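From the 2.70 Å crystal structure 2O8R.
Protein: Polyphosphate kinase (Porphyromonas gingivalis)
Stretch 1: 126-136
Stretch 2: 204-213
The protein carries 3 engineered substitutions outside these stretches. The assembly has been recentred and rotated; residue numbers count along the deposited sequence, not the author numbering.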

ATOM      1  N   ASP A 126     -28.321  24.139  -1.657  1.00 48.68           N
ATOM      2  CA  ASP A 126     -28.119  22.809  -1.116  1.00 39.22           C
ATOM      3  C   ASP A 126     -26.649  22.440  -1.138  1.00 57.80           C
ATOM      4  O   ASP A 126     -26.115  21.941  -0.141  1.00 54.87           O
ATOM      5  N   HIS A 127     -26.001  22.705  -2.274  1.00 53.68           N
ATOM      6  CA  HIS A 127     -24.565  22.526  -2.401  1.00 42.02           C
ATOM      7  C   HIS A 127     -23.793  23.382  -1.398  1.00 53.52           C
ATOM      8  O   HIS A 127     -22.889  22.882  -0.730  1.00 53.23           O
ATOM      9  N   LYS A 128     -24.168  24.655  -1.272  1.00 42.72           N
ATOM     10  CA  LYS A 128     -23.608  25.528  -0.232  1.00 47.89           C
ATOM     11  C   LYS A 128     -23.749  24.938   1.176  1.00 48.39           C
ATOM     12  O   LYS A 128     -22.768  24.838   1.908  1.00 58.84           O
ATOM     13  N   ALA A 129     -24.965  24.539   1.538  1.00 49.98           N
ATOM     14  CA  ALA A 129     -25.229  23.934   2.840  1.00 47.29           C
ATOM     15  C   ALA A 129     -24.339  22.725   3.064  1.00 50.88           C
ATOM     16  O   ALA A 129     -23.717  22.586   4.116  1.00 60.83           O
ATOM     17  N   TYR A 130     -24.257  21.868   2.053  1.00 48.44           N
ATOM     18  CA  TYR A 130     -23.425  20.684   2.130  1.00 51.24           C
ATOM     19  C   TYR A 130     -21.964  21.017   2.431  1.00 53.69           C
ATOM     20  O   TYR A 130     -21.401  20.520   3.402  1.00 58.52           O
ATOM     21  N   LEU A 131     -21.367  21.867   1.597  1.00 60.34           N
ATOM     22  CA  LEU A 131     -19.945  22.209   1.700  1.00 49.65           C
ATOM     23  C   LEU A 131     -19.589  22.901   2.995  1.00 51.15           C
ATOM     24  O   LEU A 131     -18.537  22.640   3.563  1.00 72.23           O
ATOM     25  N   ARG A 132     -20.479  23.761   3.472  1.00 59.30           N
ATOM     26  CA  ARG A 132     -20.298  24.412   4.763  1.00 48.91           C
ATOM     27  C   ARG A 132     -20.248  23.366   5.860  1.00 46.48           C
ATOM     28  O   ARG A 132     -19.442  23.473   6.784  1.00 50.23           O
ATOM     29  N   ARG A 133     -21.079  22.333   5.747  1.00 50.63           N
ATOM     30  CA  ARG A 133     -21.049  21.263   6.751  1.00 59.63           C
ATOM     31  C   ARG A 133     -19.736  20.522   6.606  1.00 59.36           C
ATOM     32  O   ARG A 133     -19.004  20.350   7.590  1.00 57.52           O
ATOM     33  N   PHE A 134     -19.434  20.151   5.356  1.00 56.27           N
ATOM     34  CA  PHE A 134     -18.247  19.375   4.987  1.00 52.24           C
ATOM     35  C   PHE A 134     -16.991  20.061   5.462  1.00 52.89           C
ATOM     36  O   PHE A 134     -16.138  19.437   6.096  1.00 53.54           O
ATOM     37  N   PHE A 135     -16.882  21.351   5.159  1.00 44.82           N
ATOM     38  CA  PHE A 135     -15.744  22.098   5.623  1.00 50.44           C
ATOM     39  C   PHE A 135     -15.656  21.990   7.134  1.00 53.93           C
ATOM     40  O   PHE A 135     -14.600  21.640   7.661  1.00 53.91           O
ATOM     41  N   HIS A 136     -16.764  22.250   7.825  1.00 46.70           N
ATOM     42  CA  HIS A 136     -16.740  22.219   9.292  1.00 51.79           C
ATOM     43  C   HIS A 136     -16.422  20.845   9.863  1.00 51.92           C
ATOM     44  O   HIS A 136     -15.507  20.718  10.666  1.00 68.37           O
ATOM     45  N   TYR A 204     -23.396  15.725 -12.649  1.00 44.23           N
ATOM     46  CA  TYR A 204     -22.640  15.353 -11.472  1.00 48.27           C
ATOM     47  C   TYR A 204     -21.746  16.548 -11.138  1.00 53.08           C
ATOM     48  O   TYR A 204     -21.241  17.228 -12.040  1.00 50.44           O
ATOM     49  N   TYR A 205     -21.563  16.814  -9.848  1.00 37.53           N
ATOM     50  CA  TYR A 205     -20.839  17.997  -9.430  1.00 37.21           C
ATOM     51  C   TYR A 205     -19.554  17.633  -8.727  1.00 52.24           C
ATOM     52  O   TYR A 205     -19.524  16.690  -7.931  1.00 48.19           O
ATOM     53  N   TYR A 206     -18.486  18.369  -9.037  1.00 39.64           N
ATOM     54  CA  TYR A 206     -17.238  18.196  -8.315  1.00 40.69           C
ATOM     55  C   TYR A 206     -16.603  19.522  -7.959  1.00 48.80           C
ATOM     56  O   TYR A 206     -16.760  20.519  -8.665  1.00 51.30           O
ATOM     57  N   SER A 207     -15.875  19.521  -6.855  1.00 55.48           N
ATOM     58  CA  SER A 207     -15.177  20.707  -6.406  1.00 50.70           C
ATOM     59  C   SER A 207     -13.773  20.328  -6.034  1.00 50.02           C
ATOM     60  O   SER A 207     -13.556  19.235  -5.502  1.00 52.48           O
ATOM     61  N   PHE A 208     -12.831  21.226  -6.317  1.00 44.43           N
ATOM     62  CA  PHE A 208     -11.470  21.130  -5.773  1.00 46.65           C
ATOM     63  C   PHE A 208     -11.547  21.325  -4.266  1.00 44.02           C
ATOM     64  O   PHE A 208     -12.281  22.190  -3.770  1.00 46.91           O
ATOM     65  N   LEU A 209     -10.788  20.526  -3.540  1.00 40.94           N
ATOM     66  CA  LEU A 209     -10.687  20.691  -2.104  1.00 40.39           C
ATOM     67  C   LEU A 209     -10.276  22.119  -1.742  1.00 48.16           C
ATOM     68  O   LEU A 209     -10.893  22.734  -0.866  1.00 57.12           O
ATOM     69  N   GLU A 210      -9.266  22.655  -2.433  1.00 41.59           N
ATOM     70  CA  GLU A 210      -8.725  23.980  -2.082  1.00 47.38           C
ATOM     71  C   GLU A 210      -9.721  25.101  -2.326  1.00 49.10           C
ATOM     72  O   GLU A 210      -9.656  26.136  -1.670  1.00 64.44           O
ATOM     73  N   ASP A 211     -10.644  24.887  -3.261  1.00 57.93           N
ATOM     74  CA  ASP A 211     -11.718  25.840  -3.493  1.00 51.37           C
ATOM     75  C   ASP A 211     -12.641  25.925  -2.268  1.00 45.51           C
ATOM     76  O   ASP A 211     -12.944  27.011  -1.785  1.00 46.15           O
ATOM     77  N   ILE A 212     -13.046  24.775  -1.746  1.00 50.81           N
ATOM     78  CA  ILE A 212     -13.860  24.738  -0.545  1.00 46.28           C
ATOM     79  C   ILE A 212     -13.192  25.491   0.589  1.00 50.78           C
ATOM     80  O   ILE A 212     -13.831  26.318   1.241  1.00 51.23           O
ATOM     81  N   ILE A 213     -11.912  25.215   0.811  1.00 46.50           N
ATOM     82  CA  ILE A 213     -11.161  25.915   1.849  1.00 48.98           C
ATOM     83  C   ILE A 213     -11.211  27.442   1.641  1.00 53.03           C
ATOM     84  O   ILE A 213     -11.552  28.188   2.556  1.00 54.04           O
TER

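Stretch 1 is helical throughout, and the helix that begins at L209 in stretch 2 crosses it almost at right angles, with axes 10.6 Å apart at closest approach. The helix meets stretch 2 through one stripe, H127, L131, F134 and F135, while D126, K128, A129, Y130, R132, R133 and H136 make no contact with it.

H127 opens the stripe over the strand. Its chi1 is m, and its ring sends an edge toward the face of Y205, also m: CE1 of H127 lies 3.5 Å from CD2 of Y205, with ring centroids 4.6 Å apart and planes at 56°. The buried imidazole does not sacrifice its polarity here, because NE2 is hydrogen-bonded elsewhere in the structure.

One turn on, L131 (m, t) points toward stretch 2 and touches both its strand, at S207, and its helix, at I212. Its CD2 meets CD1 of I212 at 3.5 Å, while CD1 of L131 lies 4.3 Å from OG of S207. This is also where the backbones draw near, the CA atoms of L131 and I212 being 7.0 Å apart.

F134 (t) brings CD2 to 4.3 Å from CD1 of I212 and, at its ring edge, CE2 to 4.4 Å from CD1 of L209. L209 (t, p) leaves its backbone sideways, but its end comes nearer to the helix.

F135, also t, closes the row. Its CB sits 4.1 Å from CG2 of I212, and its ring reaches onward to I213 (m, t), with CE1 4.3 Å from CG1.

I212 (m, t) is thus the hub, touching L131, F134 and F135 and having the largest covered area. No hydrogen bond crosses between the stretches: the rule is apolar packing around one branched residue, with an aromatic pair at the strand end.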

ATOM      1  CB  ASP A 126     -28.953  21.796  -1.891  1.00 38.09           C
ATOM      2  CG  ASP A 126     -30.440  21.983  -1.672  1.00 58.11           C
ATOM      3  OD1 ASP A 126     -30.827  22.416  -0.562  1.00 61.75           O
ATOM      4  OD2 ASP A 126     -31.222  21.694  -2.604  1.00 67.59           O
ATOM      5  CB  HIS A 127     -24.111  22.803  -3.832  1.00 42.70           C
ATOM      6  CG  HIS A 127     -24.579  21.773  -4.811  1.00 53.76           C
ATOM      7  ND1 HIS A 127     -24.761  22.046  -6.149  1.00 68.05           N
ATOM      8  CD2 HIS A 127     -24.941  20.479  -4.640  1.00 54.29           C
ATOM      9  CE1 HIS A 127     -25.190  20.957  -6.766  1.00 62.01           C
ATOM     10  NE2 HIS A 127     -25.320  19.996  -5.871  1.00 52.48           N
ATOM     11  CB  LYS A 128     -24.241  26.919  -0.275  1.00 30.69           C
ATOM     12  CG  LYS A 128     -23.943  27.696  -1.548  1.00 50.94           C
ATOM     13  CD  LYS A 128     -24.563  29.083  -1.525  1.00 60.49           C
ATOM     14  CE  LYS A 128     -23.957  29.975  -0.453  1.00 59.90           C
ATOM     15  NZ  LYS A 128     -24.614  31.311  -0.459  1.00 70.79           N
ATOM     16  CB  ALA A 129     -26.669  23.538   2.945  1.00 42.95           C
ATOM     17  CB  TYR A 130     -23.514  19.874   0.841  1.00 42.74           C
ATOM     18  CG  TYR A 130     -22.618  18.672   0.877  1.00 47.92           C
ATOM     19  CD1 TYR A 130     -22.984  17.546   1.596  1.00 53.60           C
ATOM     20  CD2 TYR A 130     -21.387  18.671   0.222  1.00 34.81           C
ATOM     21  CE1 TYR A 130     -22.168  16.438   1.644  1.00 58.27           C
ATOM     22  CE2 TYR A 130     -20.561  17.570   0.269  1.00 39.98           C
ATOM     23  CZ  TYR A 130     -20.958  16.451   0.981  1.00 49.50           C
ATOM     24  OH  TYR A 130     -20.153  15.333   1.042  1.00 51.22           O
ATOM     25  CB  LEU A 131     -19.501  23.055   0.506  1.00 42.36           C
ATOM     26  CG  LEU A 131     -19.424  22.213  -0.775  1.00 42.95           C
ATOM     27  CD1 LEU A 131     -19.322  23.051  -2.030  1.00 43.90           C
ATOM     28  CD2 LEU A 131     -18.248  21.280  -0.665  1.00 55.37           C
ATOM     29  CB  ARG A 132     -21.414  25.423   5.019  1.00 46.24           C
ATOM     30  CG  ARG A 132     -21.330  26.142   6.329  1.00 30.93           C
ATOM     31  CD  ARG A 132     -21.937  27.525   6.222  1.00 68.82           C
ATOM     32  NE  ARG A 132     -22.640  27.900   7.449  1.00 98.53           N
ATOM     33  CZ  ARG A 132     -23.285  29.052   7.629  1.00101.81           C
ATOM     34  NH1 ARG A 132     -23.314  29.971   6.666  1.00 94.55           N
ATOM     35  NH2 ARG A 132     -23.907  29.283   8.779  1.00 79.79           N
ATOM     36  CB  ARG A 133     -22.232  20.304   6.592  1.00 52.06           C
ATOM     37  CG  ARG A 133     -22.710  19.657   7.879  1.00 56.64           C
ATOM     38  CD  ARG A 133     -23.391  18.313   7.622  1.00 66.17           C
ATOM     39  NE  ARG A 133     -22.406  17.230   7.537  1.00 93.18           N
ATOM     40  CZ  ARG A 133     -21.894  16.734   6.408  1.00 92.41           C
ATOM     41  NH1 ARG A 133     -22.272  17.201   5.222  1.00 79.89           N
ATOM     42  NH2 ARG A 133     -20.998  15.754   6.466  1.00 84.18           N
ATOM     43  CB  PHE A 134     -18.184  19.209   3.473  1.00 48.52           C
ATOM     44  CG  PHE A 134     -17.133  18.232   2.988  1.00 52.01           C
ATOM     45  CD1 PHE A 134     -17.349  16.866   3.052  1.00 48.27           C
ATOM     46  CD2 PHE A 134     -15.954  18.687   2.409  1.00 63.76           C
ATOM     47  CE1 PHE A 134     -16.405  15.978   2.578  1.00 34.07           C
ATOM     48  CE2 PHE A 134     -15.005  17.797   1.937  1.00 57.97           C
ATOM     49  CZ  PHE A 134     -15.236  16.446   2.013  1.00 45.16           C
ATOM     50  CB  PHE A 135     -15.772  23.562   5.203  1.00 41.41           C
ATOM     51  CG  PHE A 135     -14.646  24.346   5.786  1.00 35.15           C
ATOM     52  CD1 PHE A 135     -13.376  24.270   5.227  1.00 50.86           C
ATOM     53  CD2 PHE A 135     -14.827  25.107   6.931  1.00 42.61           C
ATOM     54  CE1 PHE A 135     -12.306  24.976   5.775  1.00 52.83           C
ATOM     55  CE2 PHE A 135     -13.765  25.813   7.485  1.00 59.71           C
ATOM     56  CZ  PHE A 135     -12.498  25.749   6.901  1.00 49.04           C
ATOM     57  CB  HIS A 136     -18.014  22.819   9.906  1.00 58.02           C
ATOM     58  CG  HIS A 136     -18.018  24.320   9.918  1.00 55.13           C
ATOM     59  ND1 HIS A 136     -18.472  25.073   8.855  1.00 60.39           N
ATOM     60  CD2 HIS A 136     -17.586  25.207  10.845  1.00 63.69           C
ATOM     61  CE1 HIS A 136     -18.333  26.357   9.131  1.00 58.45           C
ATOM     62  NE2 HIS A 136     -17.796  26.466  10.333  1.00 62.42           N
ATOM     63  CB  TYR A 204     -21.797  14.126 -11.765  1.00 52.03           C
ATOM     64  CG  TYR A 204     -22.596  12.853 -11.788  1.00 47.68           C
ATOM     65  CD1 TYR A 204     -22.715  12.079 -10.645  1.00 57.55           C
ATOM     66  CD2 TYR A 204     -23.217  12.413 -12.948  1.00 45.47           C
ATOM     67  CE1 TYR A 204     -23.442  10.911 -10.646  1.00 41.46           C
ATOM     68  CE2 TYR A 204     -23.952  11.235 -12.962  1.00 48.56           C
ATOM     69  CZ  TYR A 204     -24.064  10.496 -11.797  1.00 51.39           C
ATOM     70  OH  TYR A 204     -24.785   9.326 -11.762  1.00 54.28           O
ATOM     71  CB  TYR A 205     -21.712  18.863  -8.532  1.00 47.18           C
ATOM     72  CG  TYR A 205     -22.889  19.433  -9.274  1.00 65.32           C
ATOM     73  CD1 TYR A 205     -22.776  20.627  -9.988  1.00 53.03           C
ATOM     74  CD2 TYR A 205     -24.113  18.764  -9.291  1.00 52.79           C
ATOM     75  CE1 TYR A 205     -23.855  21.144 -10.688  1.00 60.98           C
ATOM     76  CE2 TYR A 205     -25.190  19.272  -9.981  1.00 67.23           C
ATOM     77  CZ  TYR A 205     -25.058  20.461 -10.678  1.00 52.89           C
ATOM     78  OH  TYR A 205     -26.141  20.954 -11.359  1.00 72.01           O
ATOM     79  CB  TYR A 206     -16.264  17.341  -9.119  1.00 43.94           C
ATOM     80  CG  TYR A 206     -16.794  15.970  -9.400  1.00 36.78           C
ATOM     81  CD1 TYR A 206     -16.756  14.980  -8.423  1.00 40.26           C
ATOM     82  CD2 TYR A 206     -17.352  15.660 -10.640  1.00 37.37           C
ATOM     83  CE1 TYR A 206     -17.243  13.712  -8.669  1.00 50.16           C
ATOM     84  CE2 TYR A 206     -17.851  14.391 -10.900  1.00 49.47           C
ATOM     85  CZ  TYR A 206     -17.794  13.423  -9.904  1.00 48.27           C
ATOM     86  OH  TYR A 206     -18.285  12.164 -10.137  1.00 53.11           O
ATOM     87  CB  SER A 207     -15.856  21.265  -5.170  1.00 44.71           C
ATOM     88  OG  SER A 207     -17.088  21.851  -5.507  1.00 56.00           O
ATOM     89  CB  PHE A 208     -10.555  22.221  -6.340  1.00 41.56           C
ATOM     90  CG  PHE A 208     -10.210  22.049  -7.803  1.00 51.61           C
ATOM     91  CD1 PHE A 208      -8.997  21.490  -8.181  1.00 59.93           C
ATOM     92  CD2 PHE A 208     -11.075  22.476  -8.796  1.00 48.34           C
ATOM     93  CE1 PHE A 208      -8.664  21.348  -9.519  1.00 47.87           C
ATOM     94  CE2 PHE A 208     -10.745  22.341 -10.131  1.00 55.95           C
ATOM     95  CZ  PHE A 208      -9.538  21.775 -10.494  1.00 52.52           C
ATOM     96  CB  LEU A 209      -9.686  19.692  -1.537  1.00 33.97           C
ATOM     97  CG  LEU A 209      -9.695  19.414  -0.038  1.00 57.36           C
ATOM     98  CD1 LEU A 209     -11.117  19.250   0.463  1.00 40.38           C
ATOM     99  CD2 LEU A 209      -8.853  18.161   0.248  1.00 49.77           C
ATOM    100  CB  GLU A 210      -7.384  24.279  -2.773  1.00 42.85           C
ATOM    101  CG  GLU A 210      -7.448  24.491  -4.289  1.00 38.68           C
ATOM    102  CD  GLU A 210      -7.250  23.203  -5.088  1.00 64.40           C
ATOM    103  OE1 GLU A 210      -7.631  22.115  -4.597  1.00 52.52           O
ATOM    104  OE2 GLU A 210      -6.718  23.284  -6.220  1.00 50.57           O
ATOM    105  CB  ASP A 211     -12.490  25.480  -4.764  1.00 51.32           C
ATOM    106  CG  ASP A 211     -11.811  25.987  -6.034  1.00 52.58           C
ATOM    107  OD1 ASP A 211     -10.864  26.793  -5.945  1.00 57.66           O
ATOM    108  OD2 ASP A 211     -12.237  25.585  -7.132  1.00 63.43           O
ATOM    109  CB  ILE A 212     -14.181  23.305  -0.094  1.00 43.26           C
ATOM    110  CG1 ILE A 212     -14.819  22.520  -1.258  1.00 32.23           C
ATOM    111  CG2 ILE A 212     -15.092  23.344   1.173  1.00 19.94           C
ATOM    112  CD1 ILE A 212     -14.773  21.006  -1.065  1.00 49.26           C
ATOM    113  CB  ILE A 213      -9.713  25.392   1.959  1.00 54.70           C
ATOM    114  CG1 ILE A 213      -9.727  23.941   2.470  1.00 37.17           C
ATOM    115  CG2 ILE A 213      -8.900  26.286   2.895  1.00 36.20           C
ATOM    116  CD1 ILE A 213      -8.352  23.340   2.737  1.00 35.31           C
TER